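Local structure of kelch-like protein 7 (Homo sapiens, 3II7) at residues P186-H194 with G208-E219; K229-K237 with L266-A277. The protein acts as a substrate-specific adapter of a CUL3-RBX1 E3 ubiquitin ligase that marks proteins for degradation, this chain being its Kelch-repeat domain. All coordinates share one frame; numbering follows the deposited sequence.

The two contacts follow one another along the chain and meet in the sheet of Kelch repeat 5. Contact 1 brings the repeat 4 loop between strands 180-184 and 195-199 against the first part of strand 218-222 and the hairpin before it; contact 2 takes the segment that leaves the neighbouring strand 227-230 and lays it on the outer hairpin of repeat 6. Both are partly buried, but contact 1 has more buried residues and is mainly polar, with an arginine and a glutamate inside. Contact 2 lies farther from the centre of the chain and mixes hydrogen bonds to an aspartate with tryptophan, methionine and proline packing. D216 and V218 touch M234 and V231, joining them.

Contact 1 of 2, residues P186-H194 with G208-E219; sequences PMIEARKNH and GQNGLGGLDNVE. With EDO (1,2-ethanediol), chain L; EDO (1,2-ethanediol), chain K.
The guanidinium of R191 carries CB of E189 over one face and meets E219 OE2 at its edge, the carboxylate turned 81° to it. The grip is side-on: NE and NH2 both reach OE2, NH2 at 2.8 Å from E219 OE2 in a salt bridge that uses the anti lone pair. On the syn side E219 OE2 also takes the backbone N of E189, while E219 OE1 accepts from I188 N at 2.7 Å, so the buried carboxylate is pinned by side chain and loop together. R191 also holds N217 end-on, NH2 lying 2.9 Å from N217 OD1 and above its amide plane, and NH1 bonding to N217 O. This buried Arg-Glu pair ties the loop between two blades of the Kelch beta-propeller to strand 218-222 of repeat 5. At its other end the N217 amide gives ND2 to E189 OE2 (2.9 Å), meeting that oxygen from above the carboxylate plane; E189 can meet it because its chain bends at chi2 (-79°). Farther along, N210 ND2 donates to A190 O. K192 and Q209 form a single antiparallel hydrogen-bonded pair, beside which Q209 NE2 reaches N193 OD1 at 2.9 Å.

Contact 2 of 2, residues K229-K237 with L266-A277; sequences KMVSPMPWK and LEYNTETDKWVA. With EDO (1,2-ethanediol), chain J; EDO (1,2-ethanediol), chain Z.
D273 OD1 is held by two donors, one from each segment. The backbone N of S232 comes in on its syn lone pair at 3.0 Å from OD1, nearly straight at 165°, and the hydroxyl of Y268 donates to the same D273 OD1 from the anti side at 2.6 Å. The carboxylate stands at the edge of the Y268 ring, and its position follows from the aspartate chain, with CG anti to the backbone N (chi1 -178°). The S232 hydroxyl lies 2.9 Å from D273 OD2, with D273 O also within its reach. CG2 of V231 leans on the phenol end of Y268, so that Y268 OH touches the methyl as well as bonding to the carboxylate.

Two residues on from D273, the indole of W275 is sandwiched. CG of M234 rests over one face, 3.6 Å from the centroid of the six-membered ring, a CH-pi contact with the sulfur set obliquely farther out as a Met-aromatic contact; CB of Y268 covers the opposite face. At the ring edge W275 NE1 donates to S232 O at 2.9 Å, arriving from above that carbonyl's plane. A leucine in place of W275 would probably leave S232 O without this donor and M234 without its flat support. P235 closes the row: its CD packs on W275 CB, and P235 CG meets L266 CD2 at 3.8 Å, while L266 CD1 touches M234 SD and W236 CB. V218 and V206, from the repeat 5 sheet, also touch this cluster.

The chain leaving the outermost strand of one blade thus lies against the outer hairpin of the next, whose turn carries a G1 beta bulge at D273 and K274, an arrangement that fits neighbouring blades of a Kelch beta-propeller.

Contact 1 of 2, residues P186-H194 with G208-E219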
loop_
_atom_site.group_PDB
_atom_site.type_symbol
_atom_site.label_atom_id
_atom_site.label_comp_id
_atom_site.label_asym_id
_atom_site.label_seq_id
_atom_site.Cartn_x
_atom_site.Cartn_y
_atom_site.Cartn_z
ATOM N N PRO A 186 -12.257 2.854 15.092
ATOM C CA PRO A 186 -12.502 2.750 13.662
ATOM C C PRO A 186 -12.355 4.107 12.936
ATOM O O PRO A 186 -12.516 5.179 13.546
ATOM C CB PRO A 186 -13.943 2.266 13.587
ATOM C CG PRO A 186 -14.561 2.809 14.812
ATOM C CD PRO A 186 -13.502 2.724 15.866
ATOM N N MET A 187 -12.043 4.034 11.655
ATOM C CA MET A 187 -11.973 5.231 10.806
ATOM C C MET A 187 -13.336 5.913 10.781
ATOM O O MET A 187 -14.388 5.264 11.040
ATOM C CB MET A 187 -11.548 4.877 9.365
ATOM C CG MET A 187 -10.124 4.436 9.243
ATOM S SD MET A 187 -9.657 4.153 7.538
ATOM C CE MET A 187 -10.761 2.785 7.074
ATOM N N ILE A 188 -13.322 7.211 10.492
ATOM C CA ILE A 188 -14.566 7.964 10.294
ATOM C C ILE A 188 -15.307 7.456 9.046
ATOM O O ILE A 188 -16.534 7.299 9.053
ATOM C CB ILE A 188 -14.279 9.452 10.189
ATOM C CG1 ILE A 188 -13.683 9.919 11.530
ATOM C CG2 ILE A 188 -15.538 10.228 9.792
ATOM C CD1 ILE A 188 -13.046 11.310 11.460
ATOM N N GLU A 189 -14.530 7.167 7.984
ATOM C CA GLU A 189 -15.063 6.689 6.721
ATOM C C GLU A 189 -14.718 5.219 6.546
ATOM O O GLU A 189 -13.585 4.815 6.823
ATOM C CB GLU A 189 -14.432 7.463 5.573
ATOM C CG GLU A 189 -14.894 8.869 5.435
ATOM C CD GLU A 189 -16.277 9.031 4.754
ATOM O OE1 GLU A 189 -16.883 8.039 4.345
ATOM O OE2 GLU A 189 -16.723 10.177 4.635
ATOM N N ALA A 190 -15.669 4.415 6.041
ATOM C CA ALA A 190 -15.306 3.102 5.521
ATOM C C ALA A 190 -14.481 3.351 4.243
ATOM O O ALA A 190 -14.810 4.246 3.469
ATOM C CB ALA A 190 -16.550 2.276 5.219
ATOM N N ARG A 191 -13.404 2.593 4.036
ATOM C CA ARG A 191 -12.499 2.803 2.880
ATOM C C ARG A 191 -11.888 1.502 2.462
ATOM O O ARG A 191 -11.482 0.708 3.319
ATOM C CB ARG A 191 -11.296 3.735 3.204
ATOM C CG ARG A 191 -11.616 5.047 3.818
ATOM C CD ARG A 191 -10.354 5.807 4.161
ATOM N NE ARG A 191 -10.725 7.021 4.878
ATOM C CZ ARG A 191 -10.985 8.194 4.308
ATOM N NH1 ARG A 191 -10.866 8.383 3.000
ATOM N NH2 ARG A 191 -11.361 9.203 5.057
ATOM N N LYS A 192 -11.797 1.312 1.150
ATOM C CA LYS A 192 -10.892 0.338 0.546
ATOM C C LYS A 192 -10.160 1.047 -0.586
ATOM O O LYS A 192 -10.593 2.059 -1.093
ATOM C CB LYS A 192 -11.612 -0.888 0.016
ATOM C CG LYS A 192 -12.554 -0.653 -1.200
ATOM C CD LYS A 192 -13.167 -1.966 -1.651
ATOM C CE LYS A 192 -14.027 -1.814 -2.871
ATOM N NZ LYS A 192 -14.349 -3.151 -3.511
ATOM N N ASN A 193 -9.035 0.473 -0.998
ATOM C CA ASN A 193 -8.187 1.050 -2.037
ATOM C C ASN A 193 -7.695 2.464 -1.741
ATOM O O ASN A 193 -7.329 3.211 -2.662
ATOM C CB ASN A 193 -8.894 1.022 -3.424
ATOM C CG ASN A 193 -9.265 -0.372 -3.872
ATOM O OD1 ASN A 193 -10.432 -0.647 -4.164
ATOM N ND2 ASN A 193 -8.280 -1.270 -3.906
ATOM N N HIS A 194 -7.623 2.788 -0.452
ATOM C CA HIS A 194 -7.139 4.042 0.062
ATOM C C HIS A 194 -5.625 3.982 0.232
ATOM O O HIS A 194 -5.033 2.911 0.347
ATOM C CB HIS A 194 -7.776 4.360 1.436
ATOM C CG HIS A 194 -7.668 3.253 2.448
ATOM N ND1 HIS A 194 -8.292 2.048 2.281
ATOM C CD2 HIS A 194 -7.082 3.203 3.675
ATOM C CE1 HIS A 194 -8.052 1.272 3.320
ATOM N NE2 HIS A 194 -7.340 1.951 4.195
ATOM N N GLY A 208 -9.675 6.603 -1.478
ATOM C CA GLY A 208 -10.194 5.268 -1.703
ATOM C C GLY A 208 -11.659 5.332 -2.108
ATOM O O GLY A 208 -12.092 6.277 -2.761
ATOM N N GLN A 209 -12.394 4.301 -1.737
ATOM C CA GLN A 209 -13.815 4.164 -2.083
ATOM C C GLN A 209 -14.548 3.325 -1.059
ATOM O O GLN A 209 -13.958 2.590 -0.293
ATOM C CB GLN A 209 -13.983 3.515 -3.459
ATOM C CG GLN A 209 -13.468 2.125 -3.542
ATOM C CD GLN A 209 -13.656 1.492 -4.882
ATOM O OE1 GLN A 209 -14.743 1.589 -5.506
ATOM N NE2 GLN A 209 -12.592 0.862 -5.380
ATOM N N ASN A 210 -15.861 3.448 -1.061
ATOM C CA ASN A 210 -16.677 2.522 -0.273
ATOM C C ASN A 210 -17.920 2.138 -1.017
ATOM O O ASN A 210 -17.988 2.305 -2.228
ATOM C CB ASN A 210 -16.936 3.075 1.122
ATOM C CG ASN A 210 -17.634 4.382 1.125
ATOM O OD1 ASN A 210 -18.482 4.672 0.269
ATOM N ND2 ASN A 210 -17.296 5.215 2.111
ATOM N N GLY A 211 -18.900 1.563 -0.317
ATOM C CA GLY A 211 -20.090 1.077 -0.968
ATOM C C GLY A 211 -20.913 2.152 -1.643
ATOM O O GLY A 211 -21.727 1.863 -2.515
ATOM N N LEU A 212 -20.703 3.400 -1.247
ATOM C CA LEU A 212 -21.472 4.503 -1.765
ATOM C C LEU A 212 -20.711 5.339 -2.819
ATOM O O LEU A 212 -21.237 6.286 -3.355
ATOM C CB LEU A 212 -21.984 5.347 -0.589
ATOM C CG LEU A 212 -23.231 4.665 0.087
ATOM C CD1 LEU A 212 -23.155 3.159 0.119
ATOM C CD2 LEU A 212 -23.514 5.158 1.481
ATOM N N GLY A 213 -19.490 4.937 -3.141
ATOM C CA GLY A 213 -18.734 5.603 -4.181
ATOM C C GLY A 213 -17.314 5.944 -3.776
ATOM O O GLY A 213 -16.805 5.466 -2.759
ATOM N N GLY A 214 -16.691 6.807 -4.573
ATOM C CA GLY A 214 -15.316 7.242 -4.328
ATOM C C GLY A 214 -15.225 8.276 -3.240
ATOM O O GLY A 214 -16.256 8.812 -2.791
ATOM N N LEU A 215 -14.005 8.562 -2.798
ATOM C CA LEU A 215 -13.768 9.462 -1.671
ATOM C C LEU A 215 -12.659 10.453 -2.002
ATOM O O LEU A 215 -11.559 10.036 -2.369
ATOM C CB LEU A 215 -13.367 8.674 -0.442
ATOM C CG LEU A 215 -14.370 7.695 0.127
ATOM C CD1 LEU A 215 -13.731 6.770 1.161
ATOM C CD2 LEU A 215 -15.540 8.468 0.767
ATOM N N ASP A 216 -12.937 11.753 -1.815
ATOM C CA ASP A 216 -11.892 12.758 -1.861
ATOM C C ASP A 216 -11.330 13.026 -0.494
ATOM O O ASP A 216 -10.298 13.669 -0.392
ATOM C CB ASP A 216 -12.353 14.066 -2.544
ATOM C CG ASP A 216 -13.478 14.779 -1.797
ATOM O OD1 ASP A 216 -14.165 14.175 -0.959
ATOM O OD2 ASP A 216 -13.676 15.966 -2.067
ATOM N N ASN A 217 -11.974 12.516 0.550
ATOM C CA ASN A 217 -11.606 12.944 1.885
ATOM C C ASN A 217 -10.455 12.144 2.492
ATOM O O ASN A 217 -10.015 11.071 1.979
ATOM C CB ASN A 217 -12.830 13.109 2.805
ATOM C CG ASN A 217 -13.551 11.811 3.116
ATOM O OD1 ASN A 217 -12.972 10.745 3.171
ATOM N ND2 ASN A 217 -14.857 11.935 3.383
ATOM N N VAL A 218 -9.934 12.695 3.563
ATOM C CA VAL A 218 -8.673 12.294 4.138
ATOM C C VAL A 218 -8.781 12.393 5.636
ATOM O O VAL A 218 -9.305 13.366 6.165
ATOM C CB VAL A 218 -7.509 13.199 3.632
ATOM C CG1 VAL A 218 -6.135 12.785 4.270
ATOM C CG2 VAL A 218 -7.436 13.174 2.083
ATOM N N GLU A 219 -8.289 11.393 6.329
ATOM C CA GLU A 219 -8.310 11.417 7.780
ATOM C C GLU A 219 -7.025 10.843 8.314
ATOM O O GLU A 219 -6.301 10.139 7.597
ATOM C CB GLU A 219 -9.519 10.644 8.326
ATOM C CG GLU A 219 -9.589 9.144 7.929
ATOM C CD GLU A 219 -10.846 8.496 8.439
ATOM O OE1 GLU A 219 -10.977 8.364 9.679
ATOM O OE2 GLU A 219 -11.742 8.147 7.621
HETATM C C1 EDO L . -20.482 -0.225 3.227
HETATM O O1 EDO L . -19.958 -0.941 2.089
HETATM C C2 EDO L . -19.673 1.032 3.533
HETATM O O2 EDO L . -19.695 1.956 2.435
HETATM C C1 EDO K . -15.662 8.783 -7.998
HETATM O O1 EDO K . -16.024 7.847 -9.033
HETATM C C2 EDO K . -16.883 9.262 -7.224
HETATM O O2 EDO K . -17.690 8.136 -6.870
HETATM O O HOH W 1 -18.807 7.294 3.093
#

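Contact 2 of 2, residues K229-K237 with L266-A277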
loop_
_atom_site.group_PDB
_atom_site.type_symbol
_atom_site.label_atom_id
_atom_site.label_comp_id
_atom_site.label_asym_id
_atom_site.label_seq_id
_atom_site.Cartn_x
_atom_site.Cartn_y
_atom_site.Cartn_z
ATOM N N LYS A 229 -9.279 11.639 12.932
ATOM C CA LYS A 229 -9.675 13.016 12.707
ATOM C C LYS A 229 -9.577 13.335 11.221
ATOM O O LYS A 229 -8.560 12.995 10.577
ATOM C CB LYS A 229 -8.740 13.945 13.501
ATOM C CG LYS A 229 -8.908 13.855 15.015
ATOM C CD LYS A 229 -8.215 15.035 15.734
ATOM C CE LYS A 229 -7.705 14.632 17.111
ATOM N NZ LYS A 229 -6.512 13.714 17.020
ATOM N N MET A 230 -10.618 13.987 10.682
ATOM C CA MET A 230 -10.596 14.491 9.293
ATOM C C MET A 230 -9.628 15.666 9.134
ATOM O O MET A 230 -9.502 16.521 10.007
ATOM C CB MET A 230 -11.975 14.992 8.844
ATOM C CG MET A 230 -13.127 14.013 8.917
ATOM S SD MET A 230 -12.874 12.492 7.992
ATOM C CE MET A 230 -12.370 12.989 6.427
ATOM N N VAL A 231 -8.958 15.696 7.989
ATOM C CA VAL A 231 -8.169 16.840 7.566
ATOM C C VAL A 231 -8.715 17.333 6.229
ATOM O O VAL A 231 -9.840 16.981 5.850
ATOM C CB VAL A 231 -6.641 16.516 7.546
ATOM C CG1 VAL A 231 -6.164 16.205 8.958
ATOM C CG2 VAL A 231 -6.330 15.388 6.599
ATOM N N SER A 232 -7.975 18.205 5.544
ATOM C CA SER A 232 -8.461 18.775 4.292
ATOM C C SER A 232 -8.543 17.704 3.224
ATOM O O SER A 232 -7.674 16.816 3.151
ATOM C CB SER A 232 -7.534 19.895 3.793
ATOM O OG SER A 232 -7.672 21.078 4.591
ATOM N N PRO A 233 -9.568 17.798 2.355
ATOM C CA PRO A 233 -9.716 16.799 1.307
ATOM C C PRO A 233 -8.829 17.029 0.123
ATOM O O PRO A 233 -8.373 18.175 -0.121
ATOM C CB PRO A 233 -11.181 16.944 0.895
ATOM C CG PRO A 233 -11.495 18.396 1.159
ATOM C CD PRO A 233 -10.704 18.745 2.380
ATOM N N MET A 234 -8.582 15.954 -0.636
ATOM C CA MET A 234 -7.874 16.043 -1.893
ATOM C C MET A 234 -8.673 16.863 -2.879
ATOM O O MET A 234 -9.899 16.849 -2.843
ATOM C CB MET A 234 -7.671 14.652 -2.518
ATOM C CG MET A 234 -6.708 13.752 -1.813
ATOM S SD MET A 234 -6.540 12.195 -2.751
ATOM C CE MET A 234 -8.032 11.466 -2.204
ATOM N N PRO A 235 -7.974 17.535 -3.824
ATOM C CA PRO A 235 -8.678 18.259 -4.913
ATOM C C PRO A 235 -9.306 17.365 -6.010
ATOM O O PRO A 235 -9.904 17.885 -6.971
ATOM C CB PRO A 235 -7.590 19.160 -5.495
ATOM C CG PRO A 235 -6.332 18.567 -5.119
ATOM C CD PRO A 235 -6.533 17.782 -3.844
ATOM N N TRP A 236 -9.218 16.042 -5.839
ATOM C CA TRP A 236 -9.615 15.069 -6.839
ATOM C C TRP A 236 -10.424 14.006 -6.121
ATOM O O TRP A 236 -10.018 13.533 -5.044
ATOM C CB TRP A 236 -8.360 14.439 -7.423
ATOM C CG TRP A 236 -8.566 13.322 -8.429
ATOM C CD1 TRP A 236 -8.832 13.452 -9.787
ATOM C CD2 TRP A 236 -8.425 11.932 -8.189
ATOM N NE1 TRP A 236 -8.895 12.221 -10.368
ATOM C CE2 TRP A 236 -8.662 11.265 -9.417
ATOM C CE3 TRP A 236 -8.156 11.160 -7.042
ATOM C CZ2 TRP A 236 -8.607 9.884 -9.531
ATOM C CZ3 TRP A 236 -8.113 9.777 -7.171
ATOM C CH2 TRP A 236 -8.340 9.164 -8.405
ATOM N N LYS A 237 -11.526 13.608 -6.715
ATOM C CA LYS A 237 -12.392 12.551 -6.138
ATOM C C LYS A 237 -12.459 11.370 -7.085
ATOM O O LYS A 237 -13.053 11.466 -8.151
ATOM C CB LYS A 237 -13.794 13.100 -5.917
ATOM C CG LYS A 237 -14.707 12.180 -5.178
ATOM C CD LYS A 237 -15.897 12.913 -4.571
ATOM C CE LYS A 237 -16.730 11.997 -3.757
ATOM N NZ LYS A 237 -17.950 12.730 -3.201
ATOM N N LEU A 266 -0.775 14.899 -6.915
ATOM C CA LEU A 266 -1.255 15.687 -5.799
ATOM C C LEU A 266 -0.211 15.636 -4.671
ATOM O O LEU A 266 0.439 14.608 -4.449
ATOM C CB LEU A 266 -2.570 15.110 -5.242
ATOM C CG LEU A 266 -3.711 14.866 -6.223
ATOM C CD1 LEU A 266 -4.922 14.300 -5.514
ATOM C CD2 LEU A 266 -4.092 16.150 -7.032
ATOM N N GLU A 267 -0.050 16.748 -3.967
ATOM C CA GLU A 267 0.918 16.831 -2.878
ATOM C C GLU A 267 0.224 17.407 -1.663
ATOM O O GLU A 267 -0.456 18.422 -1.759
ATOM C CB GLU A 267 2.082 17.716 -3.267
ATOM C CG GLU A 267 2.777 17.299 -4.520
ATOM C CD GLU A 267 3.867 18.270 -4.913
ATOM O OE1 GLU A 267 4.855 18.391 -4.167
ATOM O OE2 GLU A 267 3.759 18.867 -5.983
ATOM N N TYR A 268 0.397 16.741 -0.523
ATOM C CA TYR A 268 -0.203 17.177 0.753
ATOM C C TYR A 268 0.888 17.524 1.752
ATOM O O TYR A 268 1.729 16.669 2.071
ATOM C CB TYR A 268 -1.092 16.086 1.325
ATOM C CG TYR A 268 -1.774 16.444 2.650
ATOM C CD1 TYR A 268 -2.667 17.497 2.737
ATOM C CD2 TYR A 268 -1.498 15.723 3.815
ATOM C CE1 TYR A 268 -3.276 17.818 3.941
ATOM C CE2 TYR A 268 -2.097 16.010 4.996
ATOM C CZ TYR A 268 -2.989 17.076 5.075
ATOM O OH TYR A 268 -3.538 17.374 6.301
ATOM N N ASN A 269 0.863 18.756 2.251
ATOM C CA ASN A 269 1.795 19.170 3.281
ATOM C C ASN A 269 1.153 18.905 4.648
ATOM O O ASN A 269 0.228 19.610 5.051
ATOM C CB ASN A 269 2.139 20.646 3.111
ATOM C CG ASN A 269 3.189 21.106 4.078
ATOM O OD1 ASN A 269 3.276 20.596 5.188
ATOM N ND2 ASN A 269 3.941 22.133 3.701
ATOM N N THR A 270 1.629 17.871 5.340
ATOM C CA THR A 270 1.020 17.432 6.600
ATOM C C THR A 270 1.138 18.499 7.698
ATOM O O THR A 270 0.346 18.516 8.622
ATOM C CB THR A 270 1.627 16.117 7.108
ATOM O OG1 THR A 270 3.033 16.273 7.309
ATOM C CG2 THR A 270 1.355 14.950 6.140
ATOM N N GLU A 271 2.135 19.381 7.589
ATOM C CA GLU A 271 2.365 20.404 8.616
ATOM C C GLU A 271 1.463 21.599 8.499
ATOM O O GLU A 271 1.185 22.249 9.504
ATOM C CB GLU A 271 3.827 20.861 8.578
ATOM C CG GLU A 271 4.796 19.757 8.919
ATOM C CD GLU A 271 4.821 19.493 10.424
ATOM O OE1 GLU A 271 5.219 20.419 11.162
ATOM O OE2 GLU A 271 4.443 18.385 10.875
ATOM N N THR A 272 1.014 21.900 7.272
ATOM C CA THR A 272 0.122 23.047 6.997
ATOM C C THR A 272 -1.328 22.633 6.637
ATOM O O THR A 272 -2.234 23.506 6.525
ATOM C CB THR A 272 0.691 23.903 5.869
ATOM O OG1 THR A 272 0.690 23.148 4.663
ATOM C CG2 THR A 272 2.131 24.366 6.221
ATOM N N ASP A 273 -1.544 21.332 6.441
ATOM C CA ASP A 273 -2.845 20.795 6.016
ATOM C C ASP A 273 -3.328 21.418 4.684
ATOM O O ASP A 273 -4.508 21.800 4.532
ATOM C CB ASP A 273 -3.882 20.971 7.139
ATOM C CG ASP A 273 -5.238 20.395 6.788
ATOM O OD1 ASP A 273 -5.293 19.312 6.172
ATOM O OD2 ASP A 273 -6.258 21.018 7.135
ATOM N N LYS A 274 -2.417 21.456 3.705
ATOM C CA LYS A 274 -2.686 22.025 2.392
ATOM C C LYS A 274 -2.391 21.020 1.317
ATOM O O LYS A 274 -1.291 20.447 1.280
ATOM C CB LYS A 274 -1.856 23.289 2.151
ATOM C CG LYS A 274 -2.210 24.440 3.070
ATOM C CD LYS A 274 -1.417 25.712 2.737
ATOM N N TRP A 275 -3.382 20.830 0.428
ATOM C CA TRP A 275 -3.206 20.080 -0.807
ATOM C C TRP A 275 -2.973 21.002 -1.984
ATOM O O TRP A 275 -3.592 22.085 -2.075
ATOM C CB TRP A 275 -4.449 19.283 -1.130
ATOM C CG TRP A 275 -4.675 18.098 -0.309
ATOM C CD1 TRP A 275 -5.474 17.999 0.783
ATOM C CD2 TRP A 275 -4.162 16.807 -0.551
ATOM N NE1 TRP A 275 -5.476 16.716 1.257
ATOM C CE2 TRP A 275 -4.663 15.959 0.466
ATOM C CE3 TRP A 275 -3.316 16.269 -1.523
ATOM C CZ2 TRP A 275 -4.340 14.614 0.538
ATOM C CZ3 TRP A 275 -3.006 14.958 -1.465
ATOM C CH2 TRP A 275 -3.513 14.119 -0.440
ATOM N N VAL A 276 -2.127 20.555 -2.905
ATOM C CA VAL A 276 -2.052 21.160 -4.252
ATOM C C VAL A 276 -2.043 20.046 -5.305
ATOM O O VAL A 276 -1.561 18.939 -5.036
ATOM C CB VAL A 276 -0.799 22.074 -4.424
ATOM C CG1 VAL A 276 -0.781 23.205 -3.375
ATOM C CG2 VAL A 276 0.510 21.268 -4.380
ATOM N N ALA A 277 -2.607 20.333 -6.478
ATOM C CA ALA A 277 -2.397 19.514 -7.650
ATOM C C ALA A 277 -1.249 20.181 -8.429
ATOM O O ALA A 277 -1.291 21.405 -8.687
ATOM C CB ALA A 277 -3.672 19.418 -8.507
HETATM C C1 EDO J . -12.216 15.119 -10.286
HETATM O O1 EDO J . -12.520 15.277 -8.901
HETATM C C2 EDO J . -12.360 13.666 -10.650
HETATM O O2 EDO J . -13.678 13.200 -10.349
HETATM C C1 EDO Z . -5.810 22.298 -6.654
HETATM O O1 EDO Z . -6.688 21.726 -7.635
HETATM C C2 EDO Z . -4.770 23.151 -7.364
HETATM O O2 EDO Z . -3.522 23.029 -6.690
#